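Local structure of putative acetamidase/formamidase (Yersinia enterocolitica subsp. palearctica serotype O:3, 5UBU) at residues S184-N189 with D316-V321. The protein probably hydrolyses carbon-nitrogen bonds, other than peptide bonds, in linear amides, and binds sodium ions. Residues are numbered along the deposited sequence; the frame is centred on the assembly and turned at random.
Sequences SLTPDN and DPKYTV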
ATOM      1  N   SER B 184      21.288  -4.733  -8.163  1.00 43.28           N
ATOM      2  CA  SER B 184      21.760  -3.363  -7.988  1.00 43.32           C
ATOM      3  C   SER B 184      20.672  -2.302  -8.124  1.00 42.84           C
ATOM      4  O   SER B 184      20.953  -1.112  -7.969  1.00 42.64           O
ATOM      5  CB  SER B 184      22.882  -3.084  -8.990  1.00 44.13           C
ATOM      6  OG  SER B 184      22.431  -3.290 -10.320  1.00 44.43           O
ATOM      7  N   LEU B 185      19.440  -2.719  -8.413  1.00 42.85           N
ATOM      8  CA  LEU B 185      18.343  -1.771  -8.542  1.00 42.64           C
ATOM      9  C   LEU B 185      17.522  -1.691  -7.252  1.00 41.89           C
ATOM     10  O   LEU B 185      16.745  -0.754  -7.073  1.00 42.04           O
ATOM     11  CB  LEU B 185      17.427  -2.189  -9.693  1.00 43.05           C
ATOM     12  CG  LEU B 185      16.413  -1.145 -10.184  1.00 43.01           C
ATOM     13  CD1 LEU B 185      17.142   0.009 -10.847  1.00 43.23           C
ATOM     14  CD2 LEU B 185      15.423  -1.750 -11.160  1.00 43.46           C
ATOM     15  N   THR B 186      17.719  -2.647  -6.347  1.00 41.45           N
ATOM     16  CA  THR B 186      16.952  -2.721  -5.104  1.00 41.13           C
ATOM     17  C   THR B 186      17.657  -2.268  -3.800  1.00 41.17           C
ATOM     18  O   THR B 186      18.796  -2.659  -3.550  1.00 41.92           O
ATOM     19  CB  THR B 186      16.505  -4.191  -4.874  1.00 41.00           C
ATOM     20  OG1 THR B 186      15.748  -4.655  -5.998  1.00 40.90           O
ATOM     21  CG2 THR B 186      15.658  -4.326  -3.621  1.00 40.72           C
ATOM     22  N   PRO B 187      16.986  -1.421  -2.990  1.00 40.96           N
ATOM     23  CA  PRO B 187      17.498  -1.042  -1.677  1.00 40.95           C
ATOM     24  C   PRO B 187      16.858  -1.967  -0.646  1.00 41.01           C
ATOM     25  O   PRO B 187      15.728  -2.429  -0.850  1.00 40.54           O
ATOM     26  CB  PRO B 187      16.969   0.365  -1.481  1.00 40.79           C
ATOM     27  CG  PRO B 187      15.688   0.383  -2.232  1.00 40.62           C
ATOM     28  CD  PRO B 187      15.851  -0.565  -3.390  1.00 40.75           C
ATOM     29  N   ASP B 188      17.558  -2.238   0.453  1.00 41.46           N
ATOM     30  CA  ASP B 188      17.013  -3.131   1.478  1.00 41.53           C
ATOM     31  C   ASP B 188      17.756  -2.847   2.796  1.00 41.05           C
ATOM     32  O   ASP B 188      18.254  -1.735   2.991  1.00 40.64           O
ATOM     33  CB  ASP B 188      17.168  -4.586   0.984  1.00 42.41           C
ATOM     34  CG  ASP B 188      16.152  -5.533   1.580  1.00 43.18           C
ATOM     35  OD1 ASP B 188      15.866  -5.458   2.806  1.00 44.30           O
ATOM     36  OD2 ASP B 188      15.663  -6.379   0.795  1.00 43.35           O
ATOM     37  N   ASN B 189      17.829  -3.826   3.696  1.00 41.05           N
ATOM     38  CA  ASN B 189      18.525  -3.618   4.985  1.00 41.21           C
ATOM     39  C   ASN B 189      20.058  -3.618   4.901  1.00 41.22           C
ATOM     40  O   ASN B 189      20.741  -3.476   5.919  1.00 41.51           O
ATOM     41  CB  ASN B 189      18.031  -4.621   6.050  1.00 41.74           C
ATOM     42  CG  ASN B 189      18.276  -6.077   5.679  1.00 42.09           C
ATOM     43  OD1 ASN B 189      19.190  -6.416   4.936  1.00 42.15           O
ATOM     44  ND2 ASN B 189      17.467  -6.946   6.239  1.00 42.41           N
ATOM     45  N   ASP B 316      12.065   2.571  -7.398  1.00 48.83           N
ATOM     46  CA  ASP B 316      12.784   1.298  -7.381  1.00 50.08           C
ATOM     47  C   ASP B 316      11.923   0.160  -6.796  1.00 48.54           C
ATOM     48  O   ASP B 316      10.885   0.434  -6.192  1.00 48.41           O
ATOM     49  CB  ASP B 316      14.086   1.512  -6.593  1.00 51.08           C
ATOM     50  CG  ASP B 316      14.980   2.601  -7.220  1.00 53.27           C
ATOM     51  OD1 ASP B 316      15.126   2.632  -8.472  1.00 54.75           O
ATOM     52  OD2 ASP B 316      15.563   3.405  -6.459  1.00 54.26           O
ATOM     53  N   PRO B 317      12.336  -1.119  -6.983  1.00 47.83           N
ATOM     54  CA  PRO B 317      11.576  -2.276  -6.459  1.00 46.59           C
ATOM     55  C   PRO B 317      11.072  -2.091  -5.023  1.00 43.53           C
ATOM     56  O   PRO B 317      10.052  -2.665  -4.645  1.00 42.84           O
ATOM     57  CB  PRO B 317      12.579  -3.416  -6.564  1.00 47.60           C
ATOM     58  CG  PRO B 317      13.366  -3.062  -7.781  1.00 49.47           C
ATOM     59  CD  PRO B 317      13.514  -1.566  -7.748  1.00 49.12           C
ATOM     60  N   LYS B 318      11.816  -1.315  -4.245  1.00 40.89           N
ATOM     61  CA  LYS B 318      11.448  -0.940  -2.896  1.00 38.76           C
ATOM     62  C   LYS B 318      11.706   0.548  -2.763  1.00 37.81           C
ATOM     63  O   LYS B 318      12.738   1.060  -3.226  1.00 38.31           O
ATOM     64  CB  LYS B 318      12.250  -1.693  -1.845  1.00 38.74           C
ATOM     65  CG  LYS B 318      11.887  -3.150  -1.733  1.00 39.27           C
ATOM     66  CD  LYS B 318      12.616  -3.816  -0.597  1.00 39.29           C
ATOM     67  CE  LYS B 318      12.137  -5.249  -0.460  1.00 41.17           C
ATOM     68  NZ  LYS B 318      12.788  -5.957   0.675  1.00 41.48           N
ATOM     69  N   TYR B 319      10.768   1.248  -2.141  1.00 36.85           N
ATOM     70  CA  TYR B 319      10.911   2.676  -1.944  1.00 36.33           C
ATOM     71  C   TYR B 319      11.792   2.898  -0.731  1.00 34.88           C
ATOM     72  O   TYR B 319      11.901   2.028   0.113  1.00 34.68           O
ATOM     73  CB  TYR B 319       9.554   3.347  -1.757  1.00 36.76           C
ATOM     74  CG  TYR B 319       8.518   2.951  -2.789  1.00 37.63           C
ATOM     75  CD1 TYR B 319       8.832   2.924  -4.147  1.00 38.74           C
ATOM     76  CD2 TYR B 319       7.210   2.677  -2.416  1.00 37.09           C
ATOM     77  CE1 TYR B 319       7.889   2.589  -5.091  1.00 39.68           C
ATOM     78  CE2 TYR B 319       6.261   2.336  -3.361  1.00 38.23           C
ATOM     79  CZ  TYR B 319       6.605   2.299  -4.696  1.00 39.33           C
ATOM     80  OH  TYR B 319       5.665   1.969  -5.635  1.00 40.66           O
ATOM     81  N   THR B 320      12.417   4.062  -0.649  1.00 34.78           N
ATOM     82  CA  THR B 320      13.310   4.379   0.452  1.00 34.67           C
ATOM     83  C   THR B 320      12.959   5.721   1.082  1.00 34.53           C
ATOM     84  O   THR B 320      12.750   6.704   0.388  1.00 34.16           O
ATOM     85  CB  THR B 320      14.767   4.388  -0.029  1.00 35.67           C
ATOM     86  OG1 THR B 320      15.084   3.113  -0.603  1.00 35.53           O
ATOM     87  CG2 THR B 320      15.722   4.680   1.126  1.00 35.45           C
ATOM     88  N   VAL B 321      12.919   5.730   2.413  1.00 34.79           N
ATOM     89  CA  VAL B 321      12.559   6.895   3.209  1.00 35.14           C
ATOM     90  C   VAL B 321      13.544   7.069   4.357  1.00 35.36           C
ATOM     91  O   VAL B 321      13.942   6.089   4.985  1.00 35.61           O
ATOM     92  CB  VAL B 321      11.154   6.695   3.819  1.00 34.98           C
ATOM     93  CG1 VAL B 321      10.777   7.868   4.723  1.00 35.74           C
ATOM     94  CG2 VAL B 321      10.110   6.497   2.722  1.00 35.26           C
TER
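Asp188 and Lys318 form the salt bridge of this contact, with NZ 2.9 Å from OD2 of Asp188. The ammonium group meets that oxygen from above the carboxylate plane, 57° out of it. Lys318 is fully extended beyond CG, and its chain passes the backbone of Pro187, with CD 3.4 Å from Pro187 O. The other carboxylate oxygen, OD1, uses its anti lone pair to accept the backbone N-H of Asn189, so both oxygens are engaged and the rotation of the group is restrained. The van der Waals contacts centre on the two prolines, mostly ring carbons against oxygens. CG of Pro187 reaches Lys318 O and OG1 of Thr320, at the start of strand 319-326. Leu185 and Pro317 supply the apolar pair: Leu185 CG, anti to the backbone N (chi1 -166°), comes within 3.8 Å of Pro317 CD, and the two side chains cross at about a right angle. CG and CB of Pro317 also touch OG1 of Thr186, which is hydrogen-bonded to Asn183. Beside them, CB of Asp316 approaches Leu185 O at 3.5 Å, and the Asp316 side chain comes within about 4 Å of a bound sodium ion. One ionic link thus joins 184-189 to the loop 316-318, while the other contacts are uncharged: Leu185 O and Thr320 OG1 find hydrogen-bond partners outside the pair, in the sodium ligand Asn193 and in Ser269 respectively.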